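Local coordinates for protein rhamnosidase B (Bacillus sp., PDB 2OKX) that hydrolyses terminal, non-reducing alpha-L-rhamnose residues of alpha-L-rhamnosides, probably with inversion of configuration, as a member of glycoside hydrolase family 78, at residues A[100-105]-A[615-620]; A[349-354]-A[621-626]. One frame throughout, in Å; residues are numbered along the deposited sequence.

Both interactions involve one continuous run, residues 615-626, in the loop between helices 595-603 and 627-644 of the six-hairpin glycosidase domain. In interaction 1 its first half meets 100-105, the loop between strands 87-96 and 110-117 of the N-terminal domain; in interaction 2 its second half meets 349-354, which follows strand 345-347 of domain D2. Along the chain the order is 100-105, 349-354, 615-620, 621-626, so the two pairings alternate. Their centres lie about 12 Å apart, and they touch directly where the rings of Phe102 and Trp622 meet. A single loop of the helical domain thereby joins two separate beta-rich regions of the chain.

Interaction 1: A[100-105]-A[615-620]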
ATOM      1  N   SER A 100      14.685  -5.376  -3.231  1.00 23.00           N
ATOM      2  CA  SER A 100      14.208  -4.077  -2.763  1.00 24.54           C
ATOM      3  C   SER A 100      12.758  -3.835  -3.182  1.00 23.41           C
ATOM      4  O   SER A 100      12.296  -4.388  -4.178  1.00 23.20           O
ATOM      5  CB  SER A 100      15.086  -2.950  -3.327  1.00 25.58           C
ATOM      6  OG  SER A 100      16.420  -3.020  -2.846  1.00 25.84           O
ATOM      7  N   ASN A 101      12.035  -3.027  -2.403  1.00 24.38           N
ATOM      8  CA  ASN A 101      10.655  -2.674  -2.740  1.00 22.24           C
ATOM      9  C   ASN A 101      10.354  -1.247  -2.264  1.00 22.03           C
ATOM     10  O   ASN A 101      11.278  -0.497  -1.947  1.00 22.01           O
ATOM     11  CB  ASN A 101       9.641  -3.687  -2.169  1.00 19.07           C
ATOM     12  CG  ASN A 101       9.734  -3.854  -0.657  1.00 20.16           C
ATOM     13  OD1 ASN A 101       9.834  -2.882   0.091  1.00 20.90           O
ATOM     14  ND2 ASN A 101       9.672  -5.103  -0.202  1.00 21.42           N
ATOM     15  N   PHE A 102       9.079  -0.871  -2.225  1.00 22.45           N
ATOM     16  CA  PHE A 102       8.684   0.483  -1.825  1.00 22.00           C
ATOM     17  C   PHE A 102       8.707   0.764  -0.321  1.00 22.18           C
ATOM     18  O   PHE A 102       8.390   1.878   0.100  1.00 22.29           O
ATOM     19  CB  PHE A 102       7.284   0.814  -2.360  1.00 21.29           C
ATOM     20  CG  PHE A 102       7.199   0.946  -3.862  1.00 22.43           C
ATOM     21  CD1 PHE A 102       8.066   0.250  -4.701  1.00 22.32           C
ATOM     22  CD2 PHE A 102       6.166   1.684  -4.439  1.00 21.67           C
ATOM     23  CE1 PHE A 102       7.899   0.277  -6.093  1.00 24.37           C
ATOM     24  CE2 PHE A 102       5.987   1.718  -5.823  1.00 24.36           C
ATOM     25  CZ  PHE A 102       6.856   1.008  -6.655  1.00 25.43           C
ATOM     26  N   TYR A 103       9.039  -0.235   0.494  1.00 22.34           N
ATOM     27  CA  TYR A 103       9.120  -0.025   1.939  1.00 22.23           C
ATOM     28  C   TYR A 103      10.260  -0.814   2.577  1.00 23.56           C
ATOM     29  O   TYR A 103      10.265  -1.077   3.783  1.00 22.21           O
ATOM     30  CB  TYR A 103       7.779  -0.336   2.642  1.00 21.16           C
ATOM     31  CG  TYR A 103       7.088  -1.651   2.305  1.00 22.58           C
ATOM     32  CD1 TYR A 103       7.681  -2.883   2.599  1.00 21.01           C
ATOM     33  CD2 TYR A 103       5.797  -1.657   1.765  1.00 22.49           C
ATOM     34  CE1 TYR A 103       7.003  -4.085   2.368  1.00 20.04           C
ATOM     35  CE2 TYR A 103       5.111  -2.850   1.534  1.00 23.59           C
ATOM     36  CZ  TYR A 103       5.719  -4.061   1.840  1.00 22.90           C
ATOM     37  OH  TYR A 103       5.034  -5.240   1.630  1.00 21.67           O
ATOM     38  N   TYR A 104      11.241  -1.161   1.750  1.00 23.29           N
ATOM     39  CA  TYR A 104      12.404  -1.913   2.193  1.00 22.49           C
ATOM     40  C   TYR A 104      13.536  -1.794   1.179  1.00 23.00           C
ATOM     41  O   TYR A 104      13.324  -1.963  -0.019  1.00 19.53           O
ATOM     42  CB  TYR A 104      12.039  -3.393   2.379  1.00 23.84           C
ATOM     43  CG  TYR A 104      13.245  -4.297   2.536  1.00 22.16           C
ATOM     44  CD1 TYR A 104      13.744  -5.023   1.453  1.00 24.07           C
ATOM     45  CD2 TYR A 104      13.918  -4.387   3.754  1.00 22.68           C
ATOM     46  CE1 TYR A 104      14.894  -5.816   1.576  1.00 22.74           C
ATOM     47  CE2 TYR A 104      15.065  -5.174   3.892  1.00 23.97           C
ATOM     48  CZ  TYR A 104      15.546  -5.884   2.799  1.00 25.46           C
ATOM     49  OH  TYR A 104      16.681  -6.648   2.936  1.00 25.99           O
ATOM     50  N   LEU A 105      14.734  -1.482   1.665  1.00 23.24           N
ATOM     51  CA  LEU A 105      15.901  -1.376   0.793  1.00 25.28           C
ATOM     52  C   LEU A 105      16.776  -2.591   1.076  1.00 25.40           C
ATOM     53  O   LEU A 105      17.164  -2.833   2.221  1.00 24.70           O
ATOM     54  CB  LEU A 105      16.675  -0.080   1.060  1.00 26.04           C
ATOM     55  CG  LEU A 105      16.026   1.210   0.535  1.00 27.25           C
ATOM     56  CD1 LEU A 105      14.840   1.606   1.415  1.00 27.98           C
ATOM     57  CD2 LEU A 105      17.059   2.324   0.527  1.00 26.94           C
ATOM     58  N   LEU A 615      11.849  12.075  -2.078  1.00 25.00           N
ATOM     59  CA  LEU A 615      11.038  11.010  -2.670  1.00 23.78           C
ATOM     60  C   LEU A 615       9.557  11.121  -2.333  1.00 23.12           C
ATOM     61  O   LEU A 615       9.194  11.573  -1.247  1.00 23.88           O
ATOM     62  CB  LEU A 615      11.566   9.640  -2.231  1.00 22.86           C
ATOM     63  CG  LEU A 615      12.567   8.963  -3.175  1.00 24.72           C
ATOM     64  CD1 LEU A 615      13.658   9.945  -3.568  1.00 24.09           C
ATOM     65  CD2 LEU A 615      13.157   7.729  -2.507  1.00 20.70           C
ATOM     66  N   ASP A 616       8.709  10.700  -3.271  1.00 22.08           N
ATOM     67  CA  ASP A 616       7.263  10.764  -3.094  1.00 21.68           C
ATOM     68  C   ASP A 616       6.692   9.653  -2.205  1.00 22.34           C
ATOM     69  O   ASP A 616       5.525   9.701  -1.817  1.00 23.07           O
ATOM     70  CB  ASP A 616       6.568  10.802  -4.466  1.00 21.61           C
ATOM     71  CG  ASP A 616       7.118   9.772  -5.442  1.00 23.31           C
ATOM     72  OD1 ASP A 616       7.044  10.026  -6.665  1.00 22.13           O
ATOM     73  OD2 ASP A 616       7.608   8.714  -4.995  1.00 23.65           O
ATOM     74  N   GLN A 617       7.518   8.655  -1.898  1.00 21.36           N
ATOM     75  CA  GLN A 617       7.149   7.563  -0.996  1.00 22.51           C
ATOM     76  C   GLN A 617       8.446   7.089  -0.338  1.00 23.18           C
ATOM     77  O   GLN A 617       9.480   6.991  -1.000  1.00 24.17           O
ATOM     78  CB  GLN A 617       6.417   6.414  -1.727  1.00 20.59           C
ATOM     79  CG  GLN A 617       6.734   6.224  -3.202  1.00 22.92           C
ATOM     80  CD  GLN A 617       8.043   5.501  -3.436  1.00 23.17           C
ATOM     81  OE1 GLN A 617       8.214   4.348  -3.031  1.00 21.07           O
ATOM     82  NE2 GLN A 617       8.976   6.174  -4.098  1.00 22.12           N
ATOM     83  N   VAL A 618       8.396   6.835   0.969  1.00 21.99           N
ATOM     84  CA  VAL A 618       9.580   6.428   1.727  1.00 23.25           C
ATOM     85  C   VAL A 618       9.249   5.491   2.897  1.00 24.85           C
ATOM     86  O   VAL A 618       8.091   5.391   3.307  1.00 25.07           O
ATOM     87  CB  VAL A 618      10.290   7.669   2.328  1.00 23.68           C
ATOM     88  CG1 VAL A 618      10.664   8.654   1.230  1.00 22.44           C
ATOM     89  CG2 VAL A 618       9.368   8.348   3.350  1.00 22.52           C
ATOM     90  N   PRO A 619      10.251   4.750   3.409  1.00 24.77           N
ATOM     91  CA  PRO A 619      11.637   4.695   2.921  1.00 26.27           C
ATOM     92  C   PRO A 619      11.556   3.706   1.766  1.00 26.64           C
ATOM     93  O   PRO A 619      11.112   2.571   1.954  1.00 25.27           O
ATOM     94  CB  PRO A 619      12.405   4.155   4.123  1.00 24.86           C
ATOM     95  CG  PRO A 619      11.408   3.229   4.757  1.00 26.07           C
ATOM     96  CD  PRO A 619      10.114   4.016   4.681  1.00 25.60           C
ATOM     97  N   SER A 620      11.968   4.133   0.574  1.00 25.31           N
ATOM     98  CA  SER A 620      11.832   3.278  -0.600  1.00 25.22           C
ATOM     99  C   SER A 620      13.022   3.184  -1.544  1.00 26.32           C
ATOM    100  O   SER A 620      13.880   4.070  -1.585  1.00 25.85           O
ATOM    101  CB  SER A 620      10.607   3.736  -1.397  1.00 23.72           C
ATOM    102  OG  SER A 620      10.504   3.063  -2.636  1.00 24.10           O
TER
HETATM  103  O   HOH W   1       6.835   2.891   2.406  1.00 24.00           O
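Ser620 presses its short side chain against the backbone of Phe102. Ser620 CB lies 3.3 Å from Phe102 O. Beyond it Ser620 OG, anti to the backbone N (chi1 173°), comes within 3.3 Å of Phe102 CA and also faces CB of Phe102. Ser620 OG donates to Gln617 OE1 at 2.7 Å and is itself hydrogen-bonded to the backbone N of Trp622. The Gln617 chain, bent at chi2, brings Gln617 OE1 to 3.6 Å from Phe102 CD2, with the amide and ring planes 63° apart. The other branch of the amide is held as well, since Gln617 NE2 donates to Asp616 OD2, nearly in the amide plane, and to Trp622 O. An alanine at Gln617 would probably leave Ser620 OG without its acceptor and open a gap beside the Phe102 ring. Tyr103 CA makes a CA-H...O contact of 3.3 Å with Pro619 O, the proline following a cis peptide bond. One water donates to both Phe102 O and Val618 O. An Asx turn, Tyr103 N to Asn101 OD1, shapes the first loop. The arrangement is a buried loop-to-loop interface between the N-terminal beta domain and the helical glycosidase domain.

Interaction 2: A[349-354]-A[621-626]; sequences IDHRPG and AWSSVI
The imidazole of His351 stands between two methyl groups and points its tip at Ser623. Val625 CG2 lies over one face, 4.0 Å from the centroid of the His351 ring and close to the ring normal, a CH-pi contact in which the two side chains cross at about a right angle. CG2 of Ile349 lies against the opposite face, offset toward the rim. At the ring edge, His351 NE2 donates to Ser623 OG at 2.7 Å (159° at the hydrogen), the oxygen lying almost exactly in the ring plane. The same hydroxyl is hydrogen-bonded to Glu610 OE2, so imidazole and carboxylate meet on one serine oxygen.

Asp350 works beside this ring with its carboxylate split between two neighbours. Its CG sits between the backbone N and the carbonyl carbon (chi1 61°), which brings it up against Ser624. Asp350 OD2 accepts from Val625 N at 3.1 Å on its syn side, 19° out of the carboxylate plane, while Asp350 OD1 lies a very short 2.5 Å from Ser624 OG. Asp616 OD1 also reaches that hydroxyl, and which of the two carboxylates takes its proton is not settled.

The indole of Trp622 comes close to the aspartate, with Asp350 OD1 4.1 Å from Trp622 CZ2, and Ser624 CB lies over one face of the indole, near the rim. One water ties both segments together, accepting from Trp622 NE1 at 2.8 Å and from Asp350 N, and donating to Ser623 O.

Residues 349-352 form a type I beta turn, which presents the aspartate and histidine side by side. The whole is a buried domain junction, in which a turn of domain D2 docks through side chains onto the extended lead-in to helix 627-644 of the glycosidase domain, whose N-cap position is Ile626.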
ATOM      1  N   ILE A 349      14.445   6.609 -13.915  1.00 31.12           N
ATOM      2  CA  ILE A 349      14.479   7.453 -12.722  1.00 31.52           C
ATOM      3  C   ILE A 349      13.740   8.698 -13.206  1.00 31.63           C
ATOM      4  O   ILE A 349      14.307   9.514 -13.939  1.00 31.68           O
ATOM      5  CB  ILE A 349      15.922   7.837 -12.333  1.00 32.82           C
ATOM      6  CG1 ILE A 349      16.785   6.580 -12.195  1.00 33.87           C
ATOM      7  CG2 ILE A 349      15.916   8.626 -11.032  1.00 31.20           C
ATOM      8  CD1 ILE A 349      16.307   5.606 -11.143  1.00 32.09           C
ATOM      9  N   ASP A 350      12.478   8.837 -12.800  1.00 29.54           N
ATOM     10  CA  ASP A 350      11.643   9.944 -13.253  1.00 28.62           C
ATOM     11  C   ASP A 350      12.100  11.375 -12.998  1.00 29.55           C
ATOM     12  O   ASP A 350      11.507  12.305 -13.539  1.00 31.81           O
ATOM     13  CB  ASP A 350      10.202   9.758 -12.747  1.00 29.31           C
ATOM     14  CG  ASP A 350      10.094   9.736 -11.230  1.00 28.53           C
ATOM     15  OD1 ASP A 350       9.164   9.071 -10.730  1.00 26.85           O
ATOM     16  OD2 ASP A 350      10.915  10.383 -10.542  1.00 26.49           O
ATOM     17  N   HIS A 351      13.143  11.566 -12.195  1.00 28.44           N
ATOM     18  CA  HIS A 351      13.627  12.920 -11.936  1.00 30.17           C
ATOM     19  C   HIS A 351      15.047  13.151 -12.457  1.00 31.50           C
ATOM     20  O   HIS A 351      15.664  14.179 -12.173  1.00 29.49           O
ATOM     21  CB  HIS A 351      13.546  13.242 -10.439  1.00 27.40           C
ATOM     22  CG  HIS A 351      14.291  12.284  -9.568  1.00 26.88           C
ATOM     23  ND1 HIS A 351      15.532  12.569  -9.038  1.00 27.59           N
ATOM     24  CD2 HIS A 351      13.967  11.048  -9.123  1.00 27.25           C
ATOM     25  CE1 HIS A 351      15.937  11.551  -8.301  1.00 27.58           C
ATOM     26  NE2 HIS A 351      15.006  10.615  -8.335  1.00 27.55           N
ATOM     27  N   ARG A 352      15.555  12.194 -13.229  1.00 32.01           N
ATOM     28  CA  ARG A 352      16.889  12.296 -13.811  1.00 33.28           C
ATOM     29  C   ARG A 352      16.867  11.830 -15.263  1.00 32.74           C
ATOM     30  O   ARG A 352      16.183  10.867 -15.606  1.00 31.79           O
ATOM     31  CB  ARG A 352      17.886  11.442 -13.029  1.00 35.41           C
ATOM     32  CG  ARG A 352      18.158  11.916 -11.622  1.00 40.02           C
ATOM     33  CD  ARG A 352      18.950  10.862 -10.879  1.00 45.83           C
ATOM     34  NE  ARG A 352      19.146  11.197  -9.473  1.00 49.05           N
ATOM     35  CZ  ARG A 352      19.547  10.324  -8.554  1.00 50.11           C
ATOM     36  NH1 ARG A 352      19.790   9.063  -8.893  1.00 49.98           N
ATOM     37  NH2 ARG A 352      19.708  10.711  -7.298  1.00 50.85           N
ATOM     38  N   PRO A 353      17.605  12.523 -16.144  1.00 33.27           N
ATOM     39  CA  PRO A 353      17.624  12.115 -17.550  1.00 32.30           C
ATOM     40  C   PRO A 353      18.248  10.733 -17.647  1.00 31.95           C
ATOM     41  O   PRO A 353      19.005  10.325 -16.766  1.00 31.72           O
ATOM     42  CB  PRO A 353      18.493  13.186 -18.207  1.00 33.55           C
ATOM     43  CG  PRO A 353      18.247  14.385 -17.356  1.00 31.73           C
ATOM     44  CD  PRO A 353      18.310  13.804 -15.965  1.00 33.03           C
ATOM     45  N   GLY A 354      17.939  10.010 -18.713  1.00 32.67           N
ATOM     46  CA  GLY A 354      18.506   8.688 -18.858  1.00 30.88           C
ATOM     47  C   GLY A 354      18.198   8.053 -20.192  1.00 30.60           C
ATOM     48  O   GLY A 354      17.197   8.369 -20.833  1.00 31.06           O
ATOM     49  N   ALA A 621      13.043   2.100  -2.316  1.00 26.01           N
ATOM     50  CA  ALA A 621      14.097   1.863  -3.292  1.00 26.75           C
ATOM     51  C   ALA A 621      13.683   2.426  -4.649  1.00 25.80           C
ATOM     52  O   ALA A 621      14.424   2.313  -5.623  1.00 26.78           O
ATOM     53  CB  ALA A 621      14.390   0.369  -3.402  1.00 25.17           C
ATOM     54  N   TRP A 622      12.490   3.010  -4.723  1.00 25.95           N
ATOM     55  CA  TRP A 622      12.040   3.615  -5.975  1.00 24.17           C
ATOM     56  C   TRP A 622      12.354   5.101  -5.875  1.00 25.73           C
ATOM     57  O   TRP A 622      11.669   5.840  -5.169  1.00 23.25           O
ATOM     58  CB  TRP A 622      10.532   3.427  -6.208  1.00 24.00           C
ATOM     59  CG  TRP A 622      10.027   4.125  -7.469  1.00 24.68           C
ATOM     60  CD1 TRP A 622      10.784   4.533  -8.540  1.00 23.30           C
ATOM     61  CD2 TRP A 622       8.665   4.451  -7.800  1.00 23.99           C
ATOM     62  NE1 TRP A 622       9.980   5.086  -9.510  1.00 23.45           N
ATOM     63  CE2 TRP A 622       8.677   5.049  -9.084  1.00 24.54           C
ATOM     64  CE3 TRP A 622       7.438   4.295  -7.139  1.00 23.71           C
ATOM     65  CZ2 TRP A 622       7.507   5.491  -9.720  1.00 24.69           C
ATOM     66  CZ3 TRP A 622       6.271   4.732  -7.772  1.00 23.23           C
ATOM     67  CH2 TRP A 622       6.317   5.323  -9.049  1.00 25.22           C
ATOM     68  N   SER A 623      13.409   5.524  -6.563  1.00 24.70           N
ATOM     69  CA  SER A 623      13.813   6.922  -6.554  1.00 25.95           C
ATOM     70  C   SER A 623      12.857   7.661  -7.473  1.00 25.76           C
ATOM     71  O   SER A 623      13.075   7.746  -8.684  1.00 26.40           O
ATOM     72  CB  SER A 623      15.255   7.059  -7.054  1.00 26.84           C
ATOM     73  OG  SER A 623      15.717   8.393  -6.923  1.00 28.29           O
ATOM     74  N   SER A 624      11.787   8.183  -6.882  1.00 25.28           N
ATOM     75  CA  SER A 624      10.758   8.893  -7.624  1.00 24.43           C
ATOM     76  C   SER A 624      10.396  10.184  -6.908  1.00 25.42           C
ATOM     77  O   SER A 624      10.353  10.232  -5.678  1.00 26.33           O
ATOM     78  CB  SER A 624       9.516   8.009  -7.755  1.00 24.37           C
ATOM     79  OG  SER A 624       8.450   8.705  -8.370  1.00 21.94           O
ATOM     80  N   VAL A 625      10.134  11.228  -7.687  1.00 25.38           N
ATOM     81  CA  VAL A 625       9.781  12.524  -7.130  1.00 24.25           C
ATOM     82  C   VAL A 625       8.530  13.118  -7.756  1.00 24.25           C
ATOM     83  O   VAL A 625       8.344  13.069  -8.973  1.00 24.83           O
ATOM     84  CB  VAL A 625      10.923  13.565  -7.325  1.00 24.68           C
ATOM     85  CG1 VAL A 625      10.429  14.960  -6.936  1.00 25.33           C
ATOM     86  CG2 VAL A 625      12.129  13.189  -6.489  1.00 25.78           C
ATOM     87  N   ILE A 626       7.672  13.666  -6.904  1.00 23.75           N
ATOM     88  CA  ILE A 626       6.464  14.348  -7.340  1.00 24.39           C
ATOM     89  C   ILE A 626       6.512  15.664  -6.566  1.00 25.29           C
ATOM     90  O   ILE A 626       6.334  15.685  -5.346  1.00 25.15           O
ATOM     91  CB  ILE A 626       5.182  13.582  -6.970  1.00 26.61           C
ATOM     92  CG1 ILE A 626       5.140  12.240  -7.708  1.00 28.04           C
ATOM     93  CG2 ILE A 626       3.962  14.418  -7.348  1.00 27.86           C
ATOM     94  CD1 ILE A 626       3.892  11.417  -7.422  1.00 28.29           C
TER
HETATM   95  O   HOH W   2       9.931  13.262 -11.036  1.00 25.58           O
HETATM   96  O   HOH W   3      11.831   6.528 -11.060  1.00 31.65           O